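Superoxide dismutase (Clostridium difficile, PDB 3TJT) probably protects cells by converting superoxide radicals into hydrogen peroxide and oxygen at a single redox-active metal ion, here iron(III). Local coordinates at residues A[85-88]-A[89-93]; A[27-30]-A[31-35]; A[187-190]-A[191-194]; A[148-151]-A[152-155]. One frame throughout, in Å; residues are numbered along the deposited sequence.

Interaction 1: residues A[85-88]-A[89-93]. With FE (Fe (III) ion), chain B.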
loop_
_atom_site.group_PDB
_atom_site.type_symbol
_atom_site.label_atom_id
_atom_site.label_comp_id
_atom_site.label_asym_id
_atom_site.label_seq_id
_atom_site.Cartn_x
_atom_site.Cartn_y
_atom_site.Cartn_z
ATOM N N HIS A 85 -11.859 -8.795 3.429
ATOM C CA HIS A 85 -12.358 -9.034 2.080
ATOM C C HIS A 85 -13.720 -9.708 2.093
ATOM O O HIS A 85 -14.590 -9.352 1.299
ATOM C CB HIS A 85 -11.335 -9.805 1.243
ATOM C CG HIS A 85 -10.191 -8.946 0.820
ATOM N ND1 HIS A 85 -9.106 -8.702 1.638
ATOM C CD2 HIS A 85 -10.002 -8.195 -0.292
ATOM C CE1 HIS A 85 -8.277 -7.870 1.028
ATOM N NE2 HIS A 85 -8.801 -7.545 -0.142
ATOM N N LYS A 86 -13.916 -10.666 2.990
ATOM C CA LYS A 86 -15.242 -11.263 3.119
ATOM C C LYS A 86 -16.254 -10.153 3.391
ATOM O O LYS A 86 -17.309 -10.080 2.746
ATOM C CB LYS A 86 -15.291 -12.315 4.234
ATOM C CG LYS A 86 -16.655 -13.019 4.303
ATOM C CD LYS A 86 -16.869 -13.767 5.616
ATOM C CE LYS A 86 -15.811 -14.810 5.850
ATOM N NZ LYS A 86 -16.061 -15.590 7.102
ATOM N N PHE A 87 -15.917 -9.275 4.332
ATOM C CA PHE A 87 -16.771 -8.148 4.696
ATOM C C PHE A 87 -17.021 -7.223 3.503
ATOM O O PHE A 87 -18.154 -6.814 3.239
ATOM C CB PHE A 87 -16.129 -7.351 5.852
ATOM C CG PHE A 87 -16.935 -6.172 6.292
ATOM C CD1 PHE A 87 -17.823 -6.281 7.355
ATOM C CD2 PHE A 87 -16.825 -4.957 5.645
ATOM C CE1 PHE A 87 -18.569 -5.199 7.760
ATOM C CE2 PHE A 87 -17.586 -3.867 6.043
ATOM C CZ PHE A 87 -18.457 -3.989 7.099
ATOM N N PHE A 88 -15.949 -6.896 2.789
ATOM C CA PHE A 88 -16.023 -5.970 1.661
ATOM C C PHE A 88 -16.931 -6.486 0.532
ATOM O O PHE A 88 -17.774 -5.746 0.017
ATOM C CB PHE A 88 -14.606 -5.702 1.137
ATOM C CG PHE A 88 -14.537 -4.683 0.037
ATOM C CD1 PHE A 88 -15.025 -3.399 0.224
ATOM C CD2 PHE A 88 -13.948 -5.006 -1.181
ATOM C CE1 PHE A 88 -14.949 -2.442 -0.790
ATOM C CE2 PHE A 88 -13.870 -4.058 -2.205
ATOM C CZ PHE A 88 -14.360 -2.777 -2.006
ATOM N N PHE A 89 -16.752 -7.738 0.134
ATOM C CA PHE A 89 -17.593 -8.257 -0.944
ATOM C C PHE A 89 -19.051 -8.348 -0.481
ATOM O O PHE A 89 -19.960 -8.124 -1.273
ATOM C CB PHE A 89 -17.053 -9.579 -1.484
ATOM C CG PHE A 89 -15.665 -9.457 -2.076
ATOM C CD1 PHE A 89 -15.379 -8.442 -2.988
ATOM C CD2 PHE A 89 -14.656 -10.332 -1.716
ATOM C CE1 PHE A 89 -14.101 -8.310 -3.531
ATOM C CE2 PHE A 89 -13.375 -10.212 -2.264
ATOM C CZ PHE A 89 -13.101 -9.198 -3.165
ATOM N N ASP A 90 -19.264 -8.617 0.809
ATOM C CA ASP A 90 -20.630 -8.648 1.356
ATOM C C ASP A 90 -21.302 -7.274 1.418
ATOM O O ASP A 90 -22.537 -7.172 1.399
ATOM C CB ASP A 90 -20.645 -9.291 2.756
ATOM C CG ASP A 90 -20.653 -10.804 2.710
ATOM O OD1 ASP A 90 -20.842 -11.382 1.617
ATOM O OD2 ASP A 90 -20.463 -11.423 3.778
ATOM N N ILE A 91 -20.505 -6.211 1.488
ATOM C CA ILE A 91 -21.056 -4.878 1.698
ATOM C C ILE A 91 -21.328 -4.157 0.367
ATOM O O ILE A 91 -21.704 -2.985 0.341
ATOM C CB ILE A 91 -20.160 -4.021 2.635
ATOM C CG1 ILE A 91 -20.992 -2.966 3.371
ATOM C CG2 ILE A 91 -19.012 -3.359 1.866
ATOM C CD1 ILE A 91 -22.145 -3.568 4.174
ATOM N N MET A 92 -21.137 -4.876 -0.733
ATOM C CA MET A 92 -21.482 -4.347 -2.047
ATOM C C MET A 92 -22.593 -5.184 -2.670
ATOM O O MET A 92 -22.771 -6.352 -2.321
ATOM C CB MET A 92 -20.253 -4.331 -2.963
ATOM C CG MET A 92 -19.111 -3.437 -2.423
ATOM S SD MET A 92 -17.763 -3.274 -3.609
ATOM C CE MET A 92 -17.017 -4.889 -3.525
ATOM N N THR A 93 -23.332 -4.586 -3.602
ATOM C CA THR A 93 -24.415 -5.308 -4.271
ATOM C C THR A 93 -24.803 -4.619 -5.578
ATOM O O THR A 93 -24.718 -3.397 -5.691
ATOM C CB THR A 93 -25.678 -5.380 -3.363
ATOM O OG1 THR A 93 -26.728 -6.095 -4.041
ATOM C CG2 THR A 93 -26.161 -3.985 -3.016
HETATM FE FE FE B . -8.172 -5.752 -1.312
HETATM O O HOH W 1 -18.169 -12.019 0.934
HETATM O O HOH W 2 -6.985 -4.968 0.408
#
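F88 and M92 meet where helix 72-90 runs out, and their contact is the apolar centre of this turn. The methyl CE of M92 lies over one face of the F88 ring, shifted toward the rim, with M92 CE 3.5 Å from F88 CE2. M92 SD follows obliquely, 4.2 Å from the F88 ring centroid, which makes this a Met-aromatic contact as well as a CH-pi one. A bend at the last torsion of M92 (chi3 -73°) folds the methyl back onto the ring. F89 lies beside F88 with its ring plane turned 48° from it, neither stacked nor edge-on. I91 puts CG2 near F88 CD1 at 4.3 Å, and its CB approaches F87 CE2 obliquely. Beyond the rings, the backbone changes its bonding as the helix ends. F89 N still gives a nearly straight bond of 2.9 Å to H85 O, and D90 N bonds to K86 O. I91 N turns instead to F88 O, at 3.1 Å and from well above the carbonyl plane, keeping a weak bond to F87 O. At the polar edge a water donates to K86 O and, weakly, to D90 OD1. The aliphatic part of K86 runs alongside D90, but the carboxylate finds its salt bridge with K9. At the other end H85 binds the iron through NE2 at 2.2 Å, while its ND1 bonds to G81 O, a second-shell link that steadies the ring. With H30, D167 and H171 it forms the three-histidine, one-aspartate metal site of iron/manganese superoxide dismutases.

Interaction 2: residues A[27-30]-A[31-35]. With FE (Fe (III) ion), chain B.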
loop_
_atom_site.group_PDB
_atom_site.type_symbol
_atom_site.label_atom_id
_atom_site.label_comp_id
_atom_site.label_asym_id
_atom_site.label_seq_id
_atom_site.Cartn_x
_atom_site.Cartn_y
_atom_site.Cartn_z
ATOM N N MET A 27 -12.703 -7.631 -10.044
ATOM C CA MET A 27 -13.432 -8.527 -9.144
ATOM C C MET A 27 -12.825 -9.927 -9.135
ATOM O O MET A 27 -12.685 -10.543 -8.079
ATOM C CB MET A 27 -14.931 -8.588 -9.497
ATOM C CG MET A 27 -15.662 -7.253 -9.367
ATOM S SD MET A 27 -15.634 -6.514 -7.692
ATOM C CE MET A 27 -16.290 -7.857 -6.707
ATOM N N LYS A 28 -12.453 -10.429 -10.311
ATOM C CA LYS A 28 -11.816 -11.737 -10.419
ATOM C C LYS A 28 -10.483 -11.792 -9.667
ATOM O O LYS A 28 -10.242 -12.704 -8.887
ATOM C CB LYS A 28 -11.604 -12.121 -11.889
ATOM C CG LYS A 28 -12.886 -12.459 -12.638
ATOM C CD LYS A 28 -13.069 -13.968 -12.786
ATOM C CE LYS A 28 -14.381 -14.301 -13.505
ATOM N NZ LYS A 28 -14.709 -15.758 -13.457
ATOM N N LEU A 29 -9.621 -10.809 -9.903
ATOM C CA LEU A 29 -8.322 -10.793 -9.244
ATOM C C LEU A 29 -8.498 -10.596 -7.750
ATOM O O LEU A 29 -7.883 -11.289 -6.946
ATOM C CB LEU A 29 -7.461 -9.657 -9.797
ATOM C CG LEU A 29 -6.912 -9.852 -11.214
ATOM C CD1 LEU A 29 -6.504 -8.514 -11.798
ATOM C CD2 LEU A 29 -5.754 -10.825 -11.228
ATOM N N HIS A 30 -9.332 -9.637 -7.387
ATOM C CA HIS A 30 -9.486 -9.250 -5.985
ATOM C C HIS A 30 -9.996 -10.440 -5.170
ATOM O O HIS A 30 -9.486 -10.736 -4.087
ATOM C CB HIS A 30 -10.452 -8.070 -5.893
ATOM C CG HIS A 30 -10.269 -7.229 -4.668
ATOM N ND1 HIS A 30 -11.069 -6.141 -4.396
ATOM C CD2 HIS A 30 -9.364 -7.295 -3.660
ATOM C CE1 HIS A 30 -10.678 -5.581 -3.265
ATOM N NE2 HIS A 30 -9.648 -6.263 -2.799
ATOM N N HIS A 31 -11.000 -11.139 -5.695
ATOM C CA HIS A 31 -11.571 -12.275 -4.976
ATOM C C HIS A 31 -10.758 -13.559 -5.140
ATOM O O HIS A 31 -10.416 -14.222 -4.158
ATOM C CB HIS A 31 -13.026 -12.513 -5.431
ATOM C CG HIS A 31 -13.693 -13.663 -4.745
ATOM N ND1 HIS A 31 -13.479 -14.976 -5.106
ATOM C CD2 HIS A 31 -14.578 -13.694 -3.720
ATOM C CE1 HIS A 31 -14.197 -15.767 -4.328
ATOM N NE2 HIS A 31 -14.875 -15.013 -3.482
ATOM N N ASP A 32 -10.444 -13.917 -6.383
ATOM C CA ASP A 32 -9.842 -15.223 -6.661
ATOM C C ASP A 32 -8.341 -15.296 -6.379
ATOM O O ASP A 32 -7.813 -16.379 -6.154
ATOM C CB ASP A 32 -10.091 -15.651 -8.111
ATOM C CG ASP A 32 -11.568 -15.789 -8.445
ATOM O OD1 ASP A 32 -12.421 -15.659 -7.546
ATOM O OD2 ASP A 32 -11.879 -16.021 -9.628
ATOM N N LYS A 33 -7.656 -14.156 -6.423
ATOM C CA LYS A 33 -6.225 -14.129 -6.121
ATOM C C LYS A 33 -5.900 -13.521 -4.748
ATOM O O LYS A 33 -5.298 -14.184 -3.906
ATOM C CB LYS A 33 -5.446 -13.383 -7.208
ATOM C CG LYS A 33 -5.664 -13.923 -8.606
ATOM C CD LYS A 33 -5.182 -15.348 -8.748
ATOM C CE LYS A 33 -5.403 -15.809 -10.190
ATOM N NZ LYS A 33 -5.133 -17.257 -10.353
ATOM N N HIS A 34 -6.279 -12.264 -4.530
ATOM C CA HIS A 34 -5.889 -11.577 -3.290
ATOM C C HIS A 34 -6.577 -12.168 -2.056
ATOM O O HIS A 34 -5.921 -12.557 -1.097
ATOM C CB HIS A 34 -6.165 -10.074 -3.370
ATOM C CG HIS A 34 -5.342 -9.355 -4.395
ATOM N ND1 HIS A 34 -4.066 -8.898 -4.135
ATOM C CD2 HIS A 34 -5.612 -9.004 -5.675
ATOM C CE1 HIS A 34 -3.586 -8.300 -5.211
ATOM N NE2 HIS A 34 -4.502 -8.349 -6.160
ATOM N N TYR A 35 -7.901 -12.227 -2.079
ATOM C CA TYR A 35 -8.646 -12.775 -0.943
ATOM C C TYR A 35 -8.215 -14.226 -0.699
ATOM O O TYR A 35 -7.878 -14.618 0.429
ATOM C CB TYR A 35 -10.149 -12.598 -1.213
ATOM C CG TYR A 35 -11.117 -13.210 -0.221
ATOM C CD1 TYR A 35 -10.763 -13.451 1.114
ATOM C CD2 TYR A 35 -12.414 -13.507 -0.616
ATOM C CE1 TYR A 35 -11.687 -14.013 2.012
ATOM C CE2 TYR A 35 -13.327 -14.067 0.265
ATOM C CZ TYR A 35 -12.969 -14.317 1.567
ATOM O OH TYR A 35 -13.923 -14.865 2.408
HETATM FE FE FE B . -8.172 -5.752 -1.312
HETATM O O HOH W 3 -13.908 -17.037 -10.983
HETATM O O HOH W 2 -6.985 -4.968 0.408
#
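H30 and H34 stand one turn apart on helix 24-46, H34 CB lying at the edge of the H30 imidazole, near its plane. H30 binds the iron through NE2 at 2.2 Å. Its CG is turned away from the backbone N (chi1 -156°), which carries the ring off the helix toward the metal and the other ligands, H85, D167 and H171. The H34 ring has CD2 3.5 Å from L29 O and also reaches back toward H30 CA. Its NE2 is hydrogen-bonded to Y174 OH of the second subunit, so this face of the helix belongs to the dimer interface. The helix is the first arm of the alpha-hairpin domain of the iron/manganese superoxide dismutase family, and it widens here into a pi-type turn. L29 O takes two N-H groups: K33 N at 2.9 Å, from above the carbonyl plane, and H34 N at 3.1 Å. Y35 N to H30 O repeats the i+5 spacing of the H34 N bond. Farther out, H31 ND1 donates to D32 OD1 at 2.7 Å, meeting the oxygen nearly along its C-O axis, while H31 NE2 bonds to K9 O. D32 OD1 also pairs with Y15 OH. K28 lies alongside D32, pointing the same way, but K28 NZ stays 4.8 Å from D32 OD2; a water donates to OD2 and accepts from NZ, bridging the opposite charges.

Interaction 3: residues A[187-190]-A[191-194]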
loop_
_atom_site.group_PDB
_atom_site.type_symbol
_atom_site.label_atom_id
_atom_site.label_comp_id
_atom_site.label_asym_id
_atom_site.label_seq_id
_atom_site.Cartn_x
_atom_site.Cartn_y
_atom_site.Cartn_z
ATOM N N ASN A 187 -17.589 6.567 -7.141
ATOM C CA ASN A 187 -18.372 5.542 -7.824
ATOM C C ASN A 187 -18.808 4.409 -6.910
ATOM O O ASN A 187 -19.849 3.795 -7.127
ATOM C CB ASN A 187 -17.610 4.986 -9.022
ATOM C CG ASN A 187 -17.880 5.770 -10.285
ATOM O OD1 ASN A 187 -18.824 6.559 -10.342
ATOM N ND2 ASN A 187 -17.058 5.564 -11.300
ATOM N N TRP A 188 -18.009 4.136 -5.883
ATOM C CA TRP A 188 -18.285 3.010 -5.004
ATOM C C TRP A 188 -19.618 3.161 -4.267
ATOM O O TRP A 188 -20.271 2.168 -3.941
ATOM C CB TRP A 188 -17.133 2.835 -4.015
ATOM C CG TRP A 188 -17.314 1.725 -3.036
ATOM C CD1 TRP A 188 -17.204 0.390 -3.274
ATOM C CD2 TRP A 188 -17.598 1.863 -1.635
ATOM N NE1 TRP A 188 -17.411 -0.316 -2.112
ATOM C CE2 TRP A 188 -17.659 0.566 -1.094
ATOM C CE3 TRP A 188 -17.801 2.959 -0.792
ATOM C CZ2 TRP A 188 -17.912 0.331 0.256
ATOM C CZ3 TRP A 188 -18.059 2.724 0.552
ATOM C CH2 TRP A 188 -18.116 1.420 1.060
ATOM N N PHE A 189 -20.012 4.394 -3.995
ATOM C CA PHE A 189 -21.262 4.627 -3.281
ATOM C C PHE A 189 -22.488 4.129 -4.056
ATOM O O PHE A 189 -23.546 3.907 -3.473
ATOM C CB PHE A 189 -21.388 6.089 -2.849
ATOM C CG PHE A 189 -20.700 6.368 -1.540
ATOM C CD1 PHE A 189 -21.375 6.204 -0.346
ATOM C CD2 PHE A 189 -19.365 6.728 -1.505
ATOM C CE1 PHE A 189 -20.740 6.425 0.867
ATOM C CE2 PHE A 189 -18.724 6.951 -0.300
ATOM C CZ PHE A 189 -19.414 6.797 0.889
ATOM N N ASN A 190 -22.333 3.921 -5.364
ATOM C CA ASN A 190 -23.416 3.329 -6.152
ATOM C C ASN A 190 -23.637 1.850 -5.864
ATOM O O ASN A 190 -24.694 1.308 -6.181
ATOM C CB ASN A 190 -23.167 3.530 -7.648
ATOM C CG ASN A 190 -23.175 4.986 -8.037
ATOM O OD1 ASN A 190 -22.129 5.581 -8.300
ATOM N ND2 ASN A 190 -24.358 5.580 -8.050
ATOM N N VAL A 191 -22.647 1.188 -5.270
ATOM C CA VAL A 191 -22.780 -0.244 -5.003
ATOM C C VAL A 191 -22.806 -0.612 -3.520
ATOM O O VAL A 191 -22.888 -1.786 -3.189
ATOM C CB VAL A 191 -21.700 -1.093 -5.704
ATOM C CG1 VAL A 191 -21.782 -0.925 -7.224
ATOM C CG2 VAL A 191 -20.310 -0.739 -5.191
ATOM N N VAL A 192 -22.728 0.372 -2.635
ATOM C CA VAL A 192 -22.833 0.063 -1.204
ATOM C C VAL A 192 -24.157 -0.638 -0.909
ATOM O O VAL A 192 -25.220 -0.186 -1.352
ATOM C CB VAL A 192 -22.725 1.323 -0.333
ATOM C CG1 VAL A 192 -23.021 0.979 1.142
ATOM C CG2 VAL A 192 -21.347 1.951 -0.466
ATOM N N ASN A 193 -24.092 -1.748 -0.178
ATOM C CA ASN A 193 -25.290 -2.485 0.220
ATOM C C ASN A 193 -25.804 -1.976 1.567
ATOM O O ASN A 193 -25.385 -2.446 2.627
ATOM C CB ASN A 193 -25.001 -3.991 0.291
ATOM C CG ASN A 193 -26.237 -4.814 0.654
ATOM O OD1 ASN A 193 -27.296 -4.267 0.953
ATOM N ND2 ASN A 193 -26.096 -6.132 0.639
ATOM N N TRP A 194 -26.715 -1.014 1.518
ATOM C CA TRP A 194 -27.219 -0.386 2.738
ATOM C C TRP A 194 -28.062 -1.333 3.584
ATOM O O TRP A 194 -28.143 -1.168 4.802
ATOM C CB TRP A 194 -27.960 0.923 2.428
ATOM C CG TRP A 194 -26.994 1.997 2.056
ATOM C CD1 TRP A 194 -26.779 2.525 0.814
ATOM C CD2 TRP A 194 -26.051 2.628 2.933
ATOM N NE1 TRP A 194 -25.767 3.463 0.869
ATOM C CE2 TRP A 194 -25.310 3.548 2.159
ATOM C CE3 TRP A 194 -25.772 2.513 4.300
ATOM C CZ2 TRP A 194 -24.299 4.345 2.707
ATOM C CZ3 TRP A 194 -24.773 3.309 4.845
ATOM C CH2 TRP A 194 -24.049 4.214 4.049
HETATM O O HOH W 4 -25.854 2.416 -2.517
HETATM O O HOH W 5 -24.729 5.283 -1.209
#
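W188 reaches the two valines three and four residues on with different parts of its indole. From CB, the side chain leaves with CG opposite the backbone N (chi1 179°), and this swings the ring alongside the turn that comes next. W188 CD1, on the five-membered ring, meets V191 CG2 at 3.8 Å; the two side chains cross at about a right angle, the methyl coming in obliquely. NE1 packs against M92 SD. Farther along, the six-membered ring takes V192 CG2 over one face: the methyl is 3.5 Å from the ring centroid and only 11° off the normal, a close CH-pi contact. CZ3 and CH2, at the far end of the indole, are its nearest atoms. The same methyl also brushes F189 CD1, so it sits against two aromatic side chains. The backbone brings both valines within range. V191 N donates to W188 O at 2.9 Å from above the carbonyl plane, and V192 N adds a weak bond to that oxygen. F189 O accepts from a water 2.9 Å away whose oxygen in turn accepts from W194 NE1. N193 N-caps the following helix, its OD1 bonded to G196 N. The turn thus joins helix 181-188 to helix 194-202. W188 and V192 both pack on I164 of strand 161-167, F189 rests on helix 114-127, and W194 contacts F117, L103 and I107 of the helices alongside.

Interaction 4: residues A[148-151]-A[152-155]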
loop_
_atom_site.group_PDB
_atom_site.type_symbol
_atom_site.label_atom_id
_atom_site.label_comp_id
_atom_site.label_asym_id
_atom_site.label_seq_id
_atom_site.Cartn_x
_atom_site.Cartn_y
_atom_site.Cartn_z
ATOM N N THR A 148 -9.894 5.103 9.752
ATOM C CA THR A 148 -9.167 4.310 8.765
ATOM C C THR A 148 -8.225 3.325 9.450
ATOM O O THR A 148 -7.876 3.488 10.626
ATOM C CB THR A 148 -8.366 5.205 7.798
ATOM O OG1 THR A 148 -7.339 5.895 8.524
ATOM C CG2 THR A 148 -9.279 6.219 7.145
ATOM N N THR A 149 -7.843 2.283 8.725
ATOM C CA THR A 149 -6.819 1.355 9.192
ATOM C C THR A 149 -5.786 1.149 8.087
ATOM O O THR A 149 -6.119 1.209 6.895
ATOM C CB THR A 149 -7.386 -0.029 9.573
ATOM O OG1 THR A 149 -8.075 -0.597 8.445
ATOM C CG2 THR A 149 -8.340 0.063 10.784
ATOM N N PRO A 150 -4.526 0.909 8.475
ATOM C CA PRO A 150 -3.496 0.619 7.468
ATOM C C PRO A 150 -3.449 -0.851 7.100
ATOM O O PRO A 150 -3.784 -1.707 7.918
ATOM C CB PRO A 150 -2.199 0.980 8.199
ATOM C CG PRO A 150 -2.509 0.643 9.648
ATOM C CD PRO A 150 -3.971 0.988 9.844
ATOM N N ASN A 151 -3.006 -1.144 5.879
ATOM C CA ASN A 151 -2.762 -2.519 5.470
ATOM C C ASN A 151 -4.002 -3.394 5.664
ATOM O O ASN A 151 -5.041 -3.059 5.114
ATOM C CB ASN A 151 -1.499 -3.051 6.151
ATOM C CG ASN A 151 -0.305 -2.160 5.867
ATOM O OD1 ASN A 151 -0.162 -1.670 4.744
ATOM N ND2 ASN A 151 0.530 -1.907 6.881
ATOM N N GLN A 152 -3.916 -4.491 6.411
ATOM C CA GLN A 152 -5.141 -5.268 6.685
ATOM C C GLN A 152 -5.557 -5.209 8.148
ATOM O O GLN A 152 -6.255 -6.100 8.638
ATOM C CB GLN A 152 -5.025 -6.728 6.244
ATOM C CG GLN A 152 -4.726 -6.924 4.743
ATOM C CD GLN A 152 -5.828 -6.419 3.819
ATOM O OE1 GLN A 152 -6.968 -6.156 4.261
ATOM N NE2 GLN A 152 -5.512 -6.280 2.547
ATOM N N ASP A 153 -5.132 -4.170 8.847
ATOM C CA ASP A 153 -5.609 -3.976 10.214
ATOM C C ASP A 153 -7.121 -3.735 10.217
ATOM O O ASP A 153 -7.688 -3.249 9.240
ATOM C CB ASP A 153 -4.841 -2.849 10.901
ATOM C CG ASP A 153 -3.360 -3.201 11.103
ATOM O OD1 ASP A 153 -3.001 -4.383 10.940
ATOM O OD2 ASP A 153 -2.564 -2.303 11.438
ATOM N N SER A 154 -7.786 -4.100 11.313
ATOM C CA SER A 154 -9.245 -4.049 11.351
ATOM C C SER A 154 -9.743 -3.327 12.585
ATOM O O SER A 154 -9.149 -3.466 13.649
ATOM C CB SER A 154 -9.799 -5.474 11.386
ATOM O OG SER A 154 -11.179 -5.476 11.726
ATOM N N PRO A 155 -10.851 -2.574 12.453
ATOM C CA PRO A 155 -11.479 -1.919 13.611
ATOM C C PRO A 155 -11.884 -2.927 14.689
ATOM O O PRO A 155 -11.980 -2.557 15.859
ATOM C CB PRO A 155 -12.747 -1.288 13.029
ATOM C CG PRO A 155 -12.529 -1.220 11.558
ATOM C CD PRO A 155 -11.560 -2.297 11.190
HETATM O O HOH W 6 -0.254 -2.795 9.572
#
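A type II' beta turn from P150 to D153 takes the chain out of strand 144-150, and D153 N closes it with a hydrogen bond of 3.0 Å to P150 O. N151 holds the first corner with a positive phi (55°), the backbone shape this turn requires. A second bond lies just outside the first: T149 OG1 donates to D153 O at 2.8 Å, approaching from above the carbonyl plane; the same hydroxyl oxygen is also hydrogen-bonded to W135 NE1. The hydroxyl occupies the place between backbone N and carbonyl carbon (chi1 57°), which aims it across the turn. T149 CG2 meanwhile touches P155 CD at 4.0 Å. On the outer side D153 slants past the P150 ring, with D153 OD2 3.4 Å from P150 CG. A water accepts from N151 ND2 and donates to D153 OD2, tying the two side chains together, while D153 OD1 has a salt bridge to R76. Q152 points inward; its amide bonds to Y38, W133 and N84, a second-shell position beside H85. T149 and N151 make backbone bonds to W133 of strand 132-138 and to S131 just before it, Q152 and S154 face helix 72-90, and N151 packs on G130 of the second subunit.

Interactions 1 and 2 share the iron, each giving it one histidine from a different arm of the alpha-hairpin; H85 NE2 and H30 NE2 are 3.1 Å apart. Interaction 1 is the most buried and largely aromatic, whereas interaction 2 runs from the metal to charged groups at the surface. Interaction 4 reaches only the second shell of the same centre, from the C-terminal domain through Q152, and like interaction 2 it touches the second subunit, but its chemistry is that of a hydrogen-bonded turn. Interaction 3 supplies no ligand either: it meets interaction 1 where 91-93 and 191-193 pair through probable backbone hydrogen bonds, joining the two domains. The centres of interactions 3 and 4 are about 20 Å apart.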